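Local coordinates for protein SPD1 nuclease (Streptococcus pyogenes, PDB 2XH3) that is an extracellular, prophage-encoded DNase that acts as an endonuclease, hydrolysing DNA, at residues S113-N118 and G246-K251; M117-L122 and L137-A142. The protein carries 1 engineered substitution. One frame throughout, in Å; residues are numbered along the deposited sequence.

How the contacts relate
Contacts 1 and 2 are the two flanks of one strand, 115-121, an interrupted strand that supplies the first segment of each contact. In the four-stranded antiparallel sheet the order is 137-139, 115-121, 247-250, 239-242. Contact 2 pairs the later part of the shared strand with 137-139, a near neighbour in sequence, whereas contact 1 pairs its beginning with 247-250 from the C-terminal end. The centres are 13 Å apart, and M117 and N118 belong to both. Contact 1 is peripheral, 22 Å from the chain centre, against 11 Å for contact 2. The shared strand 115-121 thus ties the C-terminal strand 247-250 into the same sheet as strand 137-139.

Contact 1: S113-N118 and G246-K251; sequences SSWVMN and GTATPK
A chi1 of 68° sets CG of W115 between its own backbone N and carbonyl carbon, and this lays the indole over A248. The methyl CB of A248 makes a CH-pi contact with the five-membered ring, 4.0 Å from its centroid and 24° off the ring normal. The carbonyl O of A248 lies over a face of the same indole, towards the rim, 3.4 Å from CE3. Farther along, CZ3 of W115 meets CD of P250 obliquely at 3.9 Å. In M117, CG lies anti to the carbonyl carbon (chi1 -67°), which brings it within 4.1 Å of A248 CB, so this methyl is touched by two side chains of the other strand; L241 touches A248 as well.

The backbone evidence is a reciprocal pair of bonds, W115 N to A248 O at 2.9 Å and A248 N to W115 O at 2.8 Å, followed by M117 N to G246 O at 3.1 Å. V116 and T247, a non-hydrogen-bonded pair, turn their side chains to the face away from W115 and A248. Strand 247-250 is also paired with 239-242, where G246 and T247 both face D242, which makes the start of this antiparallel strand a G1 beta bulge.

Contact 2: M117-L122 and L137-A142; sequences MNRGHL and LVAMTA
H121 and L137 point the same way, side by side, and the CD2 methyl of L137 sits over the centre of the imidazole, 4.1 Å from the ring centroid and only 6° off its normal: a face-on CH-pi contact. Two residues back along the strand, R119, paired with A139, is bent at chi2 (-62°) and chi3 (-87°), folding its guanidinium back across strand 137-139. One face then rests on backbone, with A139 N 3.5 Å above the guanidinium plane, while water 2 lies in plane at the edge and links NH2 of R119 to L137 O, both bonds 2.9 Å long.

These strands are paired antiparallel by G120 N to V138 O (2.7 Å) and V138 N to G120 O (3.0 Å). The sequence N-R-G-H, the two strands and helix 142-146 after them are consistent with the beta-beta-alpha core of the His-Me finger endonucleases. On the face away from H121, CD2 of L122 meets CG2 of V138 at 3.8 Å, the two side chains crossing at about a right angle and both touching P185. M140 reaches G120 with its thioether, SD against the bare CA and CE 3.4 Å from H121 O. T141 caps the helix, its OG1 bonded to L144 N and S235 O.

Contact 1: S113-N118 and G246-K251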
ATOM      1  N   SER A 113       5.377 -23.847 -18.288  1.00 65.17           N
ATOM      2  CA  SER A 113       6.187 -23.796 -17.082  1.00 80.27           C
ATOM      3  C   SER A 113       6.266 -22.341 -16.522  1.00 84.12           C
ATOM      4  O   SER A 113       6.011 -21.342 -17.220  1.00 75.34           O
ATOM      5  CB  SER A 113       7.583 -24.440 -17.317  1.00 80.60           C
ATOM      6  OG  SER A 113       8.051 -25.183 -16.184  1.00 56.92           O
ATOM      7  N   SER A 114       6.669 -22.248 -15.262  1.00 71.13           N
ATOM      8  CA  SER A 114       6.333 -21.135 -14.408  1.00 65.64           C
ATOM      9  C   SER A 114       7.504 -20.480 -13.698  1.00 53.81           C
ATOM     10  O   SER A 114       8.496 -21.126 -13.433  1.00 51.18           O
ATOM     11  CB  SER A 114       5.384 -21.664 -13.327  1.00 75.43           C
ATOM     12  OG  SER A 114       6.013 -22.637 -12.517  1.00 56.69           O
ATOM     13  N   TRP A 115       7.338 -19.212 -13.337  1.00 54.36           N
ATOM     14  CA  TRP A 115       8.320 -18.476 -12.547  1.00 56.29           C
ATOM     15  C   TRP A 115       7.826 -18.149 -11.112  1.00 54.26           C
ATOM     16  O   TRP A 115       6.636 -18.320 -10.805  1.00 47.17           O
ATOM     17  CB  TRP A 115       8.766 -17.226 -13.311  1.00 52.70           C
ATOM     18  CG  TRP A 115       7.706 -16.177 -13.466  1.00 70.22           C
ATOM     19  CD1 TRP A 115       7.494 -15.090 -12.647  1.00 74.17           C
ATOM     20  CD2 TRP A 115       6.724 -16.083 -14.514  1.00 76.92           C
ATOM     21  NE1 TRP A 115       6.439 -14.336 -13.115  1.00 73.74           N
ATOM     22  CE2 TRP A 115       5.947 -14.914 -14.258  1.00 76.77           C
ATOM     23  CE3 TRP A 115       6.420 -16.868 -15.643  1.00 69.97           C
ATOM     24  CZ2 TRP A 115       4.881 -14.514 -15.090  1.00 64.58           C
ATOM     25  CZ3 TRP A 115       5.349 -16.465 -16.471  1.00 72.78           C
ATOM     26  CH2 TRP A 115       4.596 -15.299 -16.183  1.00 61.30           C
ATOM     27  N   VAL A 116       8.748 -17.731 -10.228  1.00 61.44           N
ATOM     28  CA  VAL A 116       8.402 -17.283  -8.845  1.00 51.09           C
ATOM     29  C   VAL A 116       8.204 -15.805  -8.846  1.00 52.87           C
ATOM     30  O   VAL A 116       8.884 -15.066  -9.575  1.00 57.53           O
ATOM     31  CB  VAL A 116       9.485 -17.590  -7.773  1.00 52.78           C
ATOM     32  CG1 VAL A 116       9.773 -19.094  -7.713  1.00 39.12           C
ATOM     33  CG2 VAL A 116      10.790 -16.691  -7.976  1.00 43.01           C
ATOM     34  N   MET A 117       7.282 -15.348  -8.022  1.00 54.27           N
ATOM     35  CA  MET A 117       6.881 -13.957  -8.110  1.00 43.99           C
ATOM     36  C   MET A 117       7.880 -13.018  -7.439  1.00 45.90           C
ATOM     37  O   MET A 117       8.533 -13.382  -6.457  1.00 41.59           O
ATOM     38  CB  MET A 117       5.500 -13.797  -7.528  1.00 40.95           C
ATOM     39  CG  MET A 117       4.431 -14.481  -8.335  1.00 41.38           C
ATOM     40  SD  MET A 117       2.849 -14.391  -7.460  1.00 48.01           S
ATOM     41  CE  MET A 117       2.559 -12.637  -7.400  1.00 36.79           C
ATOM     42  N   ASN A 118       7.981 -11.811  -7.993  1.00 42.55           N
ATOM     43  CA  ASN A 118       8.763 -10.726  -7.422  1.00 46.14           C
ATOM     44  C   ASN A 118       8.072 -10.159  -6.224  1.00 45.36           C
ATOM     45  O   ASN A 118       6.845 -10.237  -6.117  1.00 36.12           O
ATOM     46  CB  ASN A 118       8.994  -9.632  -8.458  1.00 52.21           C
ATOM     47  CG  ASN A 118       9.570 -10.202  -9.751  1.00 64.73           C
ATOM     48  OD1 ASN A 118       8.823 -10.532 -10.679  1.00 71.11           O
ATOM     49  ND2 ASN A 118      10.886 -10.405  -9.786  1.00 44.61           N
ATOM     50  N   GLY A 246       3.324 -19.392  -4.625  1.00 39.17           N
ATOM     51  CA  GLY A 246       3.997 -18.189  -5.033  1.00 34.27           C
ATOM     52  C   GLY A 246       4.601 -18.266  -6.411  1.00 34.56           C
ATOM     53  O   GLY A 246       5.580 -17.573  -6.695  1.00 38.77           O
ATOM     54  N   THR A 247       4.000 -19.088  -7.276  1.00 43.89           N
ATOM     55  CA  THR A 247       4.410 -19.225  -8.691  1.00 38.14           C
ATOM     56  C   THR A 247       3.379 -18.604  -9.615  1.00 39.38           C
ATOM     57  O   THR A 247       2.206 -18.460  -9.286  1.00 45.54           O
ATOM     58  CB  THR A 247       4.568 -20.704  -9.119  1.00 42.32           C
ATOM     59  OG1 THR A 247       3.340 -21.399  -8.883  1.00 35.30           O
ATOM     60  CG2 THR A 247       5.760 -21.384  -8.387  1.00 41.94           C
ATOM     61  N   ALA A 248       3.838 -18.258 -10.791  1.00 40.76           N
ATOM     62  CA  ALA A 248       3.024 -17.638 -11.787  1.00 38.16           C
ATOM     63  C   ALA A 248       3.310 -18.345 -13.123  1.00 43.34           C
ATOM     64  O   ALA A 248       4.456 -18.642 -13.445  1.00 43.84           O
ATOM     65  CB  ALA A 248       3.427 -16.210 -11.860  1.00 36.51           C
ATOM     66  N   THR A 249       2.270 -18.646 -13.882  1.00 46.96           N
ATOM     67  CA  THR A 249       2.413 -19.133 -15.262  1.00 47.61           C
ATOM     68  C   THR A 249       1.426 -18.326 -16.108  1.00 51.44           C
ATOM     69  O   THR A 249       0.423 -17.820 -15.564  1.00 53.10           O
ATOM     70  CB  THR A 249       1.996 -20.617 -15.387  1.00 49.34           C
ATOM     71  OG1 THR A 249       0.569 -20.696 -15.324  1.00 46.97           O
ATOM     72  CG2 THR A 249       2.554 -21.430 -14.259  1.00 47.62           C
ATOM     73  N   PRO A 250       1.686 -18.201 -17.425  1.00 51.98           N
ATOM     74  CA  PRO A 250       0.790 -17.447 -18.320  1.00 51.29           C
ATOM     75  C   PRO A 250      -0.531 -18.191 -18.580  1.00 51.28           C
ATOM     76  O   PRO A 250      -0.588 -19.416 -18.360  1.00 43.22           O
ATOM     77  CB  PRO A 250       1.589 -17.359 -19.630  1.00 54.65           C
ATOM     78  CG  PRO A 250       2.974 -17.874 -19.313  1.00 47.46           C
ATOM     79  CD  PRO A 250       2.804 -18.815 -18.166  1.00 48.28           C
ATOM     80  N   LYS A 251      -1.556 -17.452 -19.040  1.00 48.18           N
ATOM     81  CA  LYS A 251      -2.919 -17.981 -19.323  1.00 61.85           C
ATOM     82  C   LYS A 251      -3.146 -18.712 -20.674  1.00 76.99           C
ATOM     83  O   LYS A 251      -3.063 -18.079 -21.745  1.00 72.35           O
ATOM     84  CB  LYS A 251      -3.938 -16.841 -19.243  1.00 56.41           C
ATOM     85  CG  LYS A 251      -4.401 -16.505 -17.866  1.00 53.54           C
ATOM     86  CD  LYS A 251      -5.622 -15.614 -17.921  1.00 55.51           C
ATOM     87  CE  LYS A 251      -6.570 -15.966 -16.806  1.00 54.56           C
ATOM     88  NZ  LYS A 251      -6.136 -15.404 -15.513  1.00 47.25           N
TER

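Contact 2: M117-L122 and L137-A142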
ATOM      1  N   MET A 117       7.282 -15.348  -8.022  1.00 54.27           N
ATOM      2  CA  MET A 117       6.881 -13.957  -8.110  1.00 43.99           C
ATOM      3  C   MET A 117       7.880 -13.018  -7.439  1.00 45.90           C
ATOM      4  O   MET A 117       8.533 -13.382  -6.457  1.00 41.59           O
ATOM      5  CB  MET A 117       5.500 -13.797  -7.528  1.00 40.95           C
ATOM      6  CG  MET A 117       4.431 -14.481  -8.335  1.00 41.38           C
ATOM      7  SD  MET A 117       2.849 -14.391  -7.460  1.00 48.01           S
ATOM      8  CE  MET A 117       2.559 -12.637  -7.400  1.00 36.79           C
ATOM      9  N   ASN A 118       7.981 -11.811  -7.993  1.00 42.55           N
ATOM     10  CA  ASN A 118       8.763 -10.726  -7.422  1.00 46.14           C
ATOM     11  C   ASN A 118       8.072 -10.159  -6.224  1.00 45.36           C
ATOM     12  O   ASN A 118       6.845 -10.237  -6.117  1.00 36.12           O
ATOM     13  CB  ASN A 118       8.994  -9.632  -8.458  1.00 52.21           C
ATOM     14  CG  ASN A 118       9.570 -10.202  -9.751  1.00 64.73           C
ATOM     15  OD1 ASN A 118       8.823 -10.532 -10.679  1.00 71.11           O
ATOM     16  ND2 ASN A 118      10.886 -10.405  -9.786  1.00 44.61           N
ATOM     17  N   ARG A 119       8.883  -9.620  -5.314  1.00 41.78           N
ATOM     18  CA  ARG A 119       8.406  -9.105  -4.073  1.00 38.60           C
ATOM     19  C   ARG A 119       8.180  -7.654  -4.361  1.00 36.28           C
ATOM     20  O   ARG A 119       9.049  -7.043  -4.921  1.00 35.17           O
ATOM     21  CB  ARG A 119       9.481  -9.245  -2.994  1.00 47.52           C
ATOM     22  CG  ARG A 119      10.035 -10.653  -2.752  1.00 52.68           C
ATOM     23  CD  ARG A 119       8.973 -11.620  -2.281  1.00 50.22           C
ATOM     24  NE  ARG A 119       8.773 -11.643  -0.838  1.00 59.69           N
ATOM     25  CZ  ARG A 119       7.964 -12.515  -0.221  1.00 67.12           C
ATOM     26  NH1 ARG A 119       7.293 -13.436  -0.923  1.00 63.26           N
ATOM     27  NH2 ARG A 119       7.820 -12.482   1.099  1.00 50.57           N
ATOM     28  N   GLY A 120       7.021  -7.095  -3.998  1.00 29.09           N
ATOM     29  CA  GLY A 120       6.818  -5.649  -4.073  1.00 27.12           C
ATOM     30  C   GLY A 120       6.708  -5.038  -2.684  1.00 30.95           C
ATOM     31  O   GLY A 120       6.316  -5.713  -1.721  1.00 32.03           O
ATOM     32  N   HIS A 121       7.036  -3.756  -2.598  1.00 30.19           N
ATOM     33  CA  HIS A 121       6.905  -2.929  -1.410  1.00 30.52           C
ATOM     34  C   HIS A 121       5.483  -2.793  -0.870  1.00 28.10           C
ATOM     35  O   HIS A 121       4.534  -2.776  -1.625  1.00 31.01           O
ATOM     36  CB  HIS A 121       7.486  -1.545  -1.729  1.00 30.50           C
ATOM     37  CG  HIS A 121       8.963  -1.587  -2.016  1.00 47.05           C
ATOM     38  ND1 HIS A 121       9.924  -1.237  -1.083  1.00 47.96           N
ATOM     39  CD2 HIS A 121       9.644  -1.971  -3.130  1.00 50.52           C
ATOM     40  CE1 HIS A 121      11.124  -1.386  -1.614  1.00 47.00           C
ATOM     41  NE2 HIS A 121      10.984  -1.839  -2.850  1.00 43.78           N
ATOM     42  N   LEU A 122       5.302  -2.705   0.439  1.00 26.47           N
ATOM     43  CA  LEU A 122       3.960  -2.409   0.924  1.00 28.71           C
ATOM     44  C   LEU A 122       3.881  -0.876   0.966  1.00 27.08           C
ATOM     45  O   LEU A 122       3.085  -0.269   0.285  1.00 27.49           O
ATOM     46  CB  LEU A 122       3.627  -3.051   2.297  1.00 24.09           C
ATOM     47  CG  LEU A 122       3.611  -4.570   2.471  1.00 24.66           C
ATOM     48  CD1 LEU A 122       3.787  -4.937   3.933  1.00 21.40           C
ATOM     49  CD2 LEU A 122       2.304  -5.216   1.918  1.00 24.31           C
ATOM     50  N   LEU A 137       7.710  -6.191   2.317  1.00 26.65           N
ATOM     51  CA  LEU A 137       7.654  -6.868   1.021  1.00 28.17           C
ATOM     52  C   LEU A 137       6.648  -8.011   0.990  1.00 31.27           C
ATOM     53  O   LEU A 137       6.506  -8.708   1.994  1.00 32.76           O
ATOM     54  CB  LEU A 137       9.032  -7.418   0.656  1.00 30.43           C
ATOM     55  CG  LEU A 137      10.182  -6.386   0.533  1.00 31.24           C
ATOM     56  CD1 LEU A 137      11.516  -7.091   0.266  1.00 23.14           C
ATOM     57  CD2 LEU A 137       9.869  -5.397  -0.579  1.00 22.64           C
ATOM     58  N   VAL A 138       5.941  -8.189  -0.142  1.00 29.32           N
ATOM     59  CA  VAL A 138       5.086  -9.359  -0.367  1.00 22.81           C
ATOM     60  C   VAL A 138       5.148  -9.718  -1.839  1.00 28.08           C
ATOM     61  O   VAL A 138       5.467  -8.869  -2.658  1.00 30.59           O
ATOM     62  CB  VAL A 138       3.615  -9.150   0.055  1.00 24.82           C
ATOM     63  CG1 VAL A 138       3.486  -9.001   1.592  1.00 27.99           C
ATOM     64  CG2 VAL A 138       2.948  -7.971  -0.629  1.00 23.41           C
ATOM     65  N   ALA A 139       4.934 -10.996  -2.171  1.00 26.92           N
ATOM     66  CA  ALA A 139       4.903 -11.427  -3.547  1.00 25.28           C
ATOM     67  C   ALA A 139       3.777 -10.644  -4.206  1.00 29.45           C
ATOM     68  O   ALA A 139       2.726 -10.509  -3.624  1.00 33.91           O
ATOM     69  CB  ALA A 139       4.628 -12.909  -3.619  1.00 20.44           C
ATOM     70  N   MET A 140       3.970 -10.162  -5.430  1.00 32.90           N
ATOM     71  CA  MET A 140       3.031  -9.226  -6.045  1.00 31.76           C
ATOM     72  C   MET A 140       3.153  -9.242  -7.563  1.00 30.76           C
ATOM     73  O   MET A 140       4.278  -9.342  -8.086  1.00 31.80           O
ATOM     74  CB  MET A 140       3.458  -7.846  -5.557  1.00 34.42           C
ATOM     75  CG  MET A 140       2.370  -6.869  -5.497  1.00 39.12           C
ATOM     76  SD  MET A 140       3.105  -5.317  -5.066  1.00 32.57           S
ATOM     77  CE  MET A 140       2.921  -5.255  -3.285  1.00 30.33           C
ATOM     78  N   THR A 141       2.040  -9.128  -8.297  1.00 29.14           N
ATOM     79  CA  THR A 141       2.150  -9.084  -9.772  1.00 28.98           C
ATOM     80  C   THR A 141       2.726  -7.714 -10.132  1.00 28.71           C
ATOM     81  O   THR A 141       2.605  -6.751  -9.347  1.00 31.13           O
ATOM     82  CB  THR A 141       0.798  -9.221 -10.526  1.00 28.38           C
ATOM     83  OG1 THR A 141      -0.097  -8.189 -10.082  1.00 31.52           O
ATOM     84  CG2 THR A 141       0.187 -10.559 -10.320  1.00 29.08           C
ATOM     85  N   ALA A 142       3.319  -7.614 -11.320  1.00 32.01           N
ATOM     86  CA  ALA A 142       3.801  -6.309 -11.874  1.00 29.36           C
ATOM     87  C   ALA A 142       2.584  -5.429 -12.123  1.00 27.04           C
ATOM     88  O   ALA A 142       2.653  -4.221 -11.994  1.00 30.51           O
ATOM     89  CB  ALA A 142       4.546  -6.542 -13.160  1.00 27.64           C
TER
HETATM   90  O   HOH W   1       5.907 -11.120  -9.473  1.00 39.60           O
HETATM   91  O   HOH W   2       8.769 -10.397   2.800  1.00 36.07           O